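Local coordinates for HydG protein (Carboxydothermus hydrogenoformans, PDB 4RTB), which is a radical S-adenosylmethionine enzyme of [FeFe]-hydrogenase maturation, a synthase of carbon monoxide and cyanide that carries a [4Fe-4S] cluster, at residues E380-L388 / L440-L448; T419-V427 / F458-L469. All blocks are in the same frame, centred on the assembly; numbering follows the deposited sequence.

Interaction 1: E380-L388 / L440-L448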
loop_
_atom_site.group_PDB
_atom_site.type_symbol
_atom_site.label_atom_id
_atom_site.label_comp_id
_atom_site.label_asym_id
_atom_site.label_seq_id
_atom_site.Cartn_x
_atom_site.Cartn_y
_atom_site.Cartn_z
ATOM N N GLU A 380 -3.552 4.649 -19.783
ATOM C CA GLU A 380 -4.555 4.470 -20.825
ATOM C C GLU A 380 -5.677 3.558 -20.329
ATOM O O GLU A 380 -6.859 3.926 -20.350
ATOM C CB GLU A 380 -3.900 3.884 -22.076
ATOM C CG GLU A 380 -4.431 4.394 -23.400
ATOM C CD GLU A 380 -3.532 3.995 -24.558
ATOM O OE1 GLU A 380 -2.479 3.368 -24.306
ATOM O OE2 GLU A 380 -3.873 4.311 -25.717
ATOM N N VAL A 381 -5.293 2.370 -19.868
ATOM C CA VAL A 381 -6.254 1.402 -19.358
ATOM C C VAL A 381 -7.090 1.982 -18.218
ATOM O O VAL A 381 -8.311 1.840 -18.208
ATOM C CB VAL A 381 -5.558 0.116 -18.870
ATOM C CG1 VAL A 381 -6.584 -0.884 -18.360
ATOM C CG2 VAL A 381 -4.728 -0.493 -19.989
ATOM N N LEU A 382 -6.432 2.640 -17.267
ATOM C CA LEU A 382 -7.133 3.258 -16.146
ATOM C C LEU A 382 -8.149 4.282 -16.626
ATOM O O LEU A 382 -9.279 4.330 -16.136
ATOM C CB LEU A 382 -6.146 3.927 -15.186
ATOM C CG LEU A 382 -5.366 3.017 -14.239
ATOM C CD1 LEU A 382 -4.476 3.841 -13.321
ATOM C CD2 LEU A 382 -6.317 2.153 -13.435
ATOM N N ILE A 383 -7.744 5.096 -17.591
ATOM C CA ILE A 383 -8.591 6.168 -18.078
ATOM C C ILE A 383 -9.783 5.594 -18.839
ATOM O O ILE A 383 -10.840 6.223 -18.913
ATOM C CB ILE A 383 -7.794 7.155 -18.967
ATOM C CG1 ILE A 383 -8.196 8.596 -18.663
ATOM C CG2 ILE A 383 -7.967 6.849 -20.451
ATOM C CD1 ILE A 383 -7.491 9.603 -19.530
ATOM N N ASP A 384 -9.623 4.390 -19.384
ATOM C CA ASP A 384 -10.729 3.748 -20.087
ATOM C C ASP A 384 -11.700 3.059 -19.128
ATOM O O ASP A 384 -12.886 2.924 -19.432
ATOM C CB ASP A 384 -10.205 2.747 -21.118
ATOM C CG ASP A 384 -10.313 3.269 -22.540
ATOM O OD1 ASP A 384 -11.285 2.905 -23.238
ATOM O OD2 ASP A 384 -9.430 4.047 -22.956
ATOM N N LYS A 385 -11.203 2.632 -17.971
ATOM C CA LYS A 385 -12.061 2.022 -16.955
ATOM C C LYS A 385 -12.719 3.098 -16.088
ATOM O O LYS A 385 -13.357 2.793 -15.076
ATOM C CB LYS A 385 -11.267 1.041 -16.083
ATOM C CG LYS A 385 -10.488 0.002 -16.878
ATOM C CD LYS A 385 -10.553 -1.386 -16.252
ATOM C CE LYS A 385 -9.764 -2.399 -17.075
ATOM N NZ LYS A 385 -9.669 -3.727 -16.403
ATOM N N GLY A 386 -12.553 4.356 -16.493
ATOM C CA GLY A 386 -13.242 5.468 -15.862
ATOM C C GLY A 386 -12.561 6.027 -14.629
ATOM O O GLY A 386 -13.169 6.783 -13.868
ATOM N N PHE A 387 -11.296 5.668 -14.438
ATOM C CA PHE A 387 -10.553 6.059 -13.241
ATOM C C PHE A 387 -9.716 7.322 -13.442
ATOM O O PHE A 387 -9.314 7.646 -14.561
ATOM C CB PHE A 387 -9.651 4.909 -12.787
ATOM C CG PHE A 387 -10.402 3.720 -12.261
ATOM C CD1 PHE A 387 -9.981 2.434 -12.557
ATOM C CD2 PHE A 387 -11.522 3.887 -11.461
ATOM C CE1 PHE A 387 -10.666 1.333 -12.071
ATOM C CE2 PHE A 387 -12.213 2.789 -10.973
ATOM C CZ PHE A 387 -11.783 1.512 -11.278
ATOM N N LEU A 388 -9.458 8.026 -12.343
ATOM C CA LEU A 388 -8.658 9.246 -12.362
ATOM C C LEU A 388 -7.275 8.987 -11.763
ATOM O O LEU A 388 -7.133 8.876 -10.543
ATOM C CB LEU A 388 -9.367 10.362 -11.588
ATOM C CG LEU A 388 -9.127 11.839 -11.931
ATOM C CD1 LEU A 388 -9.040 12.656 -10.650
ATOM C CD2 LEU A 388 -7.888 12.059 -12.793
ATOM N N LEU A 440 -2.587 9.926 -26.500
ATOM C CA LEU A 440 -2.848 9.801 -25.076
ATOM C C LEU A 440 -3.145 11.169 -24.466
ATOM O O LEU A 440 -3.964 11.283 -23.556
ATOM C CB LEU A 440 -1.660 9.145 -24.373
ATOM C CG LEU A 440 -1.888 8.720 -22.922
ATOM C CD1 LEU A 440 -3.073 7.775 -22.833
ATOM C CD2 LEU A 440 -0.641 8.063 -22.361
ATOM N N TYR A 441 -2.476 12.202 -24.976
ATOM C CA TYR A 441 -2.704 13.574 -24.529
ATOM C C TYR A 441 -4.126 14.016 -24.856
ATOM O O TYR A 441 -4.813 14.620 -24.025
ATOM C CB TYR A 441 -1.687 14.524 -25.173
ATOM C CG TYR A 441 -1.861 15.988 -24.817
ATOM C CD1 TYR A 441 -2.460 16.874 -25.704
ATOM C CD2 TYR A 441 -1.410 16.483 -23.600
ATOM C CE1 TYR A 441 -2.613 18.213 -25.384
ATOM C CE2 TYR A 441 -1.559 17.821 -23.272
ATOM C CZ TYR A 441 -2.160 18.681 -24.167
ATOM O OH TYR A 441 -2.308 20.010 -23.841
ATOM N N LYS A 442 -4.562 13.704 -26.073
ATOM C CA LYS A 442 -5.921 14.028 -26.502
ATOM C C LYS A 442 -6.961 13.277 -25.673
ATOM O O LYS A 442 -7.932 13.868 -25.188
ATOM C CB LYS A 442 -6.103 13.707 -27.987
ATOM N N LYS A 443 -6.746 11.973 -25.515
ATOM C CA LYS A 443 -7.657 11.129 -24.750
ATOM C C LYS A 443 -7.779 11.635 -23.314
ATOM O O LYS A 443 -8.883 11.736 -22.767
ATOM C CB LYS A 443 -7.177 9.676 -24.769
ATOM C CG LYS A 443 -8.251 8.658 -24.420
ATOM C CD LYS A 443 -7.715 7.234 -24.479
ATOM C CE LYS A 443 -7.241 6.872 -25.879
ATOM N NZ LYS A 443 -6.771 5.461 -25.955
ATOM N N GLY A 444 -6.636 11.964 -22.721
ATOM C CA GLY A 444 -6.586 12.461 -21.360
ATOM C C GLY A 444 -7.311 13.780 -21.205
ATOM O O GLY A 444 -8.088 13.968 -20.262
ATOM N N ASN A 445 -7.045 14.694 -22.133
ATOM C CA ASN A 445 -7.730 15.979 -22.167
ATOM C C ASN A 445 -9.245 15.788 -22.205
ATOM O O ASN A 445 -9.972 16.370 -21.396
ATOM C CB ASN A 445 -7.262 16.797 -23.372
ATOM C CG ASN A 445 -7.663 18.260 -23.287
ATOM O OD1 ASN A 445 -8.744 18.599 -22.804
ATOM N ND2 ASN A 445 -6.787 19.137 -23.763
ATOM N N GLY A 446 -9.709 14.963 -23.140
ATOM C CA GLY A 446 -11.128 14.674 -23.267
ATOM C C GLY A 446 -11.735 14.126 -21.990
ATOM O O GLY A 446 -12.789 14.594 -21.537
ATOM N N TYR A 447 -11.068 13.134 -21.406
ATOM C CA TYR A 447 -11.505 12.557 -20.139
ATOM C C TYR A 447 -11.663 13.631 -19.064
ATOM O O TYR A 447 -12.707 13.716 -18.405
ATOM C CB TYR A 447 -10.520 11.487 -19.663
ATOM C CG TYR A 447 -10.848 10.924 -18.297
ATOM C CD1 TYR A 447 -10.206 11.393 -17.158
ATOM C CD2 TYR A 447 -11.809 9.934 -18.147
ATOM C CE1 TYR A 447 -10.509 10.886 -15.908
ATOM C CE2 TYR A 447 -12.118 9.420 -16.901
ATOM C CZ TYR A 447 -11.465 9.900 -15.785
ATOM O OH TYR A 447 -11.769 9.394 -14.541
ATOM N N LEU A 448 -10.626 14.448 -18.896
ATOM C CA LEU A 448 -10.653 15.520 -17.909
ATOM C C LEU A 448 -11.813 16.473 -18.155
ATOM O O LEU A 448 -12.449 16.939 -17.212
ATOM C CB LEU A 448 -9.337 16.294 -17.916
ATOM C CG LEU A 448 -8.153 15.620 -17.230
ATOM C CD1 LEU A 448 -6.912 16.465 -17.412
ATOM C CD2 LEU A 448 -8.438 15.398 -15.753
#
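Tyr447 of helix 438-454 lies against Ile383 and reaches past it to the turn that ends helix 375-384. Its CG stands anti to the backbone N (chi1 175°), which sends the ring across to that turn. Starting from the root, CB meets Ile383 CD1 at 3.6 Å. Next, one face of the ring takes Ile383 CG1 in a CH-pi contact, with CG1 3.8 Å from the Tyr447 centroid and displaced toward the rim. Farther out, CZ comes up to Phe387 O. At the tip, OH lies 3.0 Å from Gly386 O at the ring edge, a weak hydrogen bond at most, since Phe387 O is equally close and could take the same proton. Tyrosine suits the place because its body is flat and apolar and its end is polar where backbone carbonyls gather. Gly386 makes the turn with a positive phi (85°), a value glycine adopts easily. Beside the ring, Ile383 CD1 rests 3.5 Å from Gly444 CA, a methyl set against bare backbone. Toward the start of both segments, Lys443 bends at chi3 (-62°) and crosses Glu380, forming a 3.1 Å salt bridge from NZ to the anti lone pair of Glu380 OE2. Leu440 CD1 packs on the CG of the same glutamate. Hydrocarbon thus fills the middle, with polar groups at both ends: a hydroxyl among carbonyls, and a partly exposed ion pair that probably steers the pairing.

Interaction 2: T419-V427 / F458-L469; sequences TPDALFSFV and FENIGRAIEYIL
Ala422 O is gripped twice, by Phe426 N along helix 419-432 and by Ser425 OG at 2.6 Å, both arriving from the same face of the carbonyl plane. A chi1 of 65° folds the Ser425 hydroxyl back onto its own helix; the residue lies on the side next to strand 388-390, not the side facing Phe458-Leu469. On that facing side Phe424 meets helix 459-468 as a knob in a hole formed by Ile461, Ala464, Ile465 and Ile468. Its CG is anti to the carbonyl carbon (chi1 -79°), and the ring end leans in where CB alone would not. Ile468 CD1 touches Phe424 CE1 at the ring edge, 3.8 Å away, and Ala464 CB also lies near the ring plane. Ile461 CG2 approaches Phe424 CE2 obliquely at 3.8 Å. The small alanine admits the ring end, while the branched isoleucines wall it in. An alanine in place of Phe424 would probably open a gap among these four residues and leave the Ile468 methyl without its aromatic neighbour. Farther along, Val427 splits its two methyls, CG1 to Ile468 CG2 at 3.7 Å and CG2 to Ile465 CG2 at 4.0 Å. At the other end Phe458, at the N-cap position, sets CZ 3.9 Å from Pro420 CD. With hydrocarbon alone meeting across the nearly parallel helices, cohesion probably rests on shape and on the exclusion of water.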
loop_
_atom_site.group_PDB
_atom_site.type_symbol
_atom_site.label_atom_id
_atom_site.label_comp_id
_atom_site.label_asym_id
_atom_site.label_seq_id
_atom_site.Cartn_x
_atom_site.Cartn_y
_atom_site.Cartn_z
ATOM N N THR A 419 -11.269 16.584 -5.404
ATOM C CA THR A 419 -10.816 16.195 -6.735
ATOM C C THR A 419 -9.801 17.145 -7.421
ATOM O O THR A 419 -8.891 16.655 -8.088
ATOM C CB THR A 419 -12.030 16.014 -7.674
ATOM O OG1 THR A 419 -13.021 15.216 -7.016
ATOM C CG2 THR A 419 -11.623 15.334 -8.969
ATOM N N PRO A 420 -9.948 18.487 -7.274
ATOM C CA PRO A 420 -9.048 19.443 -7.940
ATOM C C PRO A 420 -7.553 19.111 -7.948
ATOM O O PRO A 420 -6.933 19.176 -9.014
ATOM C CB PRO A 420 -9.278 20.743 -7.145
ATOM C CG PRO A 420 -10.184 20.370 -5.999
ATOM C CD PRO A 420 -10.966 19.224 -6.512
ATOM N N ASP A 421 -6.983 18.780 -6.794
ATOM C CA ASP A 421 -5.553 18.506 -6.725
ATOM C C ASP A 421 -5.188 17.326 -7.627
ATOM O O ASP A 421 -4.210 17.387 -8.376
ATOM C CB ASP A 421 -5.119 18.234 -5.284
ATOM C CG ASP A 421 -3.644 18.522 -5.056
ATOM O OD1 ASP A 421 -3.144 19.531 -5.601
ATOM O OD2 ASP A 421 -2.986 17.745 -4.333
ATOM N N ALA A 422 -5.990 16.267 -7.562
ATOM C CA ALA A 422 -5.787 15.087 -8.399
ATOM C C ALA A 422 -5.935 15.429 -9.881
ATOM O O ALA A 422 -5.125 15.005 -10.718
ATOM C CB ALA A 422 -6.762 13.990 -8.009
ATOM N N LEU A 423 -6.983 16.188 -10.190
ATOM C CA LEU A 423 -7.213 16.702 -11.532
ATOM C C LEU A 423 -5.962 17.348 -12.086
ATOM O O LEU A 423 -5.513 17.000 -13.170
ATOM C CB LEU A 423 -8.352 17.721 -11.537
ATOM C CG LEU A 423 -9.784 17.200 -11.444
ATOM C CD1 LEU A 423 -10.740 18.357 -11.211
ATOM C CD2 LEU A 423 -10.153 16.440 -12.706
ATOM N N PHE A 424 -5.394 18.280 -11.329
ATOM C CA PHE A 424 -4.253 19.037 -11.823
ATOM C C PHE A 424 -2.960 18.237 -11.830
ATOM O O PHE A 424 -2.079 18.503 -12.647
ATOM C CB PHE A 424 -4.082 20.320 -11.015
ATOM C CG PHE A 424 -5.038 21.395 -11.418
ATOM C CD1 PHE A 424 -4.877 22.056 -12.624
ATOM C CD2 PHE A 424 -6.117 21.727 -10.616
ATOM C CE1 PHE A 424 -5.759 23.040 -13.014
ATOM C CE2 PHE A 424 -7.005 22.711 -11.001
ATOM C CZ PHE A 424 -6.826 23.366 -12.204
ATOM N N SER A 425 -2.837 17.260 -10.939
ATOM C CA SER A 425 -1.684 16.371 -10.995
ATOM C C SER A 425 -1.725 15.603 -12.314
ATOM O O SER A 425 -0.711 15.481 -13.016
ATOM C CB SER A 425 -1.656 15.413 -9.802
ATOM O OG SER A 425 -2.750 14.516 -9.829
ATOM N N PHE A 426 -2.913 15.116 -12.663
ATOM C CA PHE A 426 -3.090 14.401 -13.922
ATOM C C PHE A 426 -2.906 15.333 -15.120
ATOM O O PHE A 426 -2.402 14.918 -16.166
ATOM C CB PHE A 426 -4.465 13.737 -13.972
ATOM C CG PHE A 426 -4.674 12.867 -15.179
ATOM C CD1 PHE A 426 -5.676 13.152 -16.091
ATOM C CD2 PHE A 426 -3.860 11.768 -15.405
ATOM C CE1 PHE A 426 -5.870 12.352 -17.204
ATOM C CE2 PHE A 426 -4.047 10.966 -16.515
ATOM C CZ PHE A 426 -5.053 11.259 -17.417
ATOM N N VAL A 427 -3.313 16.590 -14.963
ATOM C CA VAL A 427 -3.097 17.598 -15.995
ATOM C C VAL A 427 -1.603 17.731 -16.258
ATOM O O VAL A 427 -1.160 17.687 -17.406
ATOM C CB VAL A 427 -3.681 18.978 -15.599
ATOM C CG1 VAL A 427 -3.198 20.056 -16.555
ATOM C CG2 VAL A 427 -5.200 18.941 -15.578
ATOM N N PHE A 458 -17.245 22.999 -10.040
ATOM C CA PHE A 458 -15.884 23.174 -10.542
ATOM C C PHE A 458 -15.853 23.785 -11.948
ATOM O O PHE A 458 -15.133 23.293 -12.817
ATOM C CB PHE A 458 -15.141 21.831 -10.570
ATOM C CG PHE A 458 -15.034 21.140 -9.230
ATOM C CD1 PHE A 458 -14.852 19.767 -9.171
ATOM C CD2 PHE A 458 -15.095 21.849 -8.039
ATOM C CE1 PHE A 458 -14.744 19.112 -7.960
ATOM C CE2 PHE A 458 -14.989 21.198 -6.819
ATOM C CZ PHE A 458 -14.813 19.827 -6.781
ATOM N N GLU A 459 -16.628 24.841 -12.176
ATOM C CA GLU A 459 -16.658 25.503 -13.481
ATOM C C GLU A 459 -15.315 26.170 -13.798
ATOM O O GLU A 459 -14.701 25.907 -14.846
ATOM C CB GLU A 459 -17.792 26.534 -13.523
ATOM C CG GLU A 459 -18.389 26.793 -14.905
ATOM C CD GLU A 459 -17.663 27.881 -15.680
ATOM O OE1 GLU A 459 -16.687 28.451 -15.149
ATOM O OE2 GLU A 459 -18.074 28.172 -16.825
ATOM N N ASN A 460 -14.862 27.030 -12.886
ATOM C CA ASN A 460 -13.611 27.761 -13.070
ATOM C C ASN A 460 -12.398 26.836 -13.152
ATOM O O ASN A 460 -11.419 27.138 -13.843
ATOM C CB ASN A 460 -13.416 28.778 -11.943
ATOM C CG ASN A 460 -14.353 29.961 -12.054
ATOM O OD1 ASN A 460 -14.079 30.899 -12.798
ATOM N ND2 ASN A 460 -15.455 29.931 -11.306
ATOM N N ILE A 461 -12.460 25.717 -12.434
ATOM C CA ILE A 461 -11.437 24.681 -12.541
ATOM C C ILE A 461 -11.385 24.155 -13.970
ATOM O O ILE A 461 -10.305 23.976 -14.529
ATOM C CB ILE A 461 -11.698 23.517 -11.569
ATOM C CG1 ILE A 461 -11.652 24.014 -10.122
ATOM C CG2 ILE A 461 -10.694 22.401 -11.783
ATOM C CD1 ILE A 461 -11.932 22.937 -9.100
ATOM N N GLY A 462 -12.555 23.933 -14.561
ATOM C CA GLY A 462 -12.640 23.487 -15.941
ATOM C C GLY A 462 -12.031 24.490 -16.901
ATOM O O GLY A 462 -11.239 24.126 -17.784
ATOM N N ARG A 463 -12.396 25.758 -16.722
ATOM C CA ARG A 463 -11.824 26.831 -17.533
ATOM C C ARG A 463 -10.294 26.832 -17.447
ATOM O O ARG A 463 -9.601 26.931 -18.468
ATOM C CB ARG A 463 -12.381 28.191 -17.097
ATOM C CG ARG A 463 -13.869 28.381 -17.369
ATOM C CD ARG A 463 -14.113 29.379 -18.496
ATOM N NE ARG A 463 -15.538 29.579 -18.751
ATOM C CZ ARG A 463 -16.207 29.020 -19.755
ATOM N NH1 ARG A 463 -15.582 28.227 -20.615
ATOM N NH2 ARG A 463 -17.502 29.261 -19.905
ATOM N N ALA A 464 -9.775 26.699 -16.228
ATOM C CA ALA A 464 -8.330 26.697 -15.999
ATOM C C ALA A 464 -7.636 25.512 -16.668
ATOM O O ALA A 464 -6.594 25.670 -17.307
ATOM C CB ALA A 464 -8.039 26.697 -14.515
ATOM N N ILE A 465 -8.216 24.326 -16.503
ATOM C CA ILE A 465 -7.708 23.113 -17.135
ATOM C C ILE A 465 -7.635 23.266 -18.649
ATOM O O ILE A 465 -6.645 22.883 -19.274
ATOM C CB ILE A 465 -8.585 21.890 -16.800
ATOM C CG1 ILE A 465 -8.494 21.558 -15.312
ATOM C CG2 ILE A 465 -8.174 20.682 -17.631
ATOM C CD1 ILE A 465 -9.387 20.414 -14.893
ATOM N N GLU A 466 -8.684 23.833 -19.236
ATOM C CA GLU A 466 -8.706 24.006 -20.682
ATOM C C GLU A 466 -7.692 25.059 -21.123
ATOM O O GLU A 466 -7.131 24.965 -22.215
ATOM C CB GLU A 466 -10.108 24.379 -21.165
ATOM C CG GLU A 466 -10.323 24.134 -22.652
ATOM C CD GLU A 466 -11.784 24.192 -23.046
ATOM O OE1 GLU A 466 -12.592 24.725 -22.256
ATOM O OE2 GLU A 466 -12.128 23.696 -24.141
ATOM N N TYR A 467 -7.454 26.056 -20.275
ATOM C CA TYR A 467 -6.424 27.052 -20.565
ATOM C C TYR A 467 -5.039 26.411 -20.589
ATOM O O TYR A 467 -4.258 26.635 -21.516
ATOM C CB TYR A 467 -6.457 28.190 -19.541
ATOM C CG TYR A 467 -5.362 29.223 -19.730
ATOM C CD1 TYR A 467 -4.149 29.111 -19.058
ATOM C CD2 TYR A 467 -5.542 30.308 -20.578
ATOM C CE1 TYR A 467 -3.147 30.049 -19.227
ATOM C CE2 TYR A 467 -4.545 31.252 -20.753
ATOM C CZ TYR A 467 -3.350 31.118 -20.075
ATOM O OH TYR A 467 -2.355 32.054 -20.244
ATOM N N ILE A 468 -4.743 25.619 -19.561
ATOM C CA ILE A 468 -3.450 24.953 -19.437
ATOM C C ILE A 468 -3.139 24.078 -20.650
ATOM O O ILE A 468 -2.032 24.117 -21.190
ATOM C CB ILE A 468 -3.391 24.091 -18.161
ATOM C CG1 ILE A 468 -3.433 24.985 -16.918
ATOM C CG2 ILE A 468 -2.140 23.224 -18.152
ATOM C CD1 ILE A 468 -3.302 24.231 -15.609
ATOM N N LEU A 469 -4.125 23.301 -21.084
ATOM C CA LEU A 469 -3.956 22.416 -22.230
ATOM C C LEU A 469 -4.314 23.121 -23.539
ATOM O O LEU A 469 -5.141 22.628 -24.310
ATOM C CB LEU A 469 -4.807 21.158 -22.052
ATOM C CG LEU A 469 -4.626 20.427 -20.718
ATOM C CD1 LEU A 469 -5.570 19.241 -20.610
ATOM C CD2 LEU A 469 -3.182 19.983 -20.535
#

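Along the chain the segments alternate: 380-388, 419-427, 440-448, then 458-469, with the contact centres 14 Å apart. Helices 419-432, 438-454 and 459-468 follow one another and form a C-terminal helical cluster beside the radical SAM part. Leu448 joins the two contacts by packing on Phe426 and Val427, while Leu469 touches Tyr441 and Asn445. Interaction 1 ties the middle helix to helix 375-384 and the start of strand 388-390, which pairs in parallel with strand 95-105 of the central sheet; interaction 2 brings the last helix onto the first of the three. Both lie away from the [4Fe-4S] and S-adenosylmethionine sites, and join the helical cluster to itself and to the sheet-bearing part of the chain.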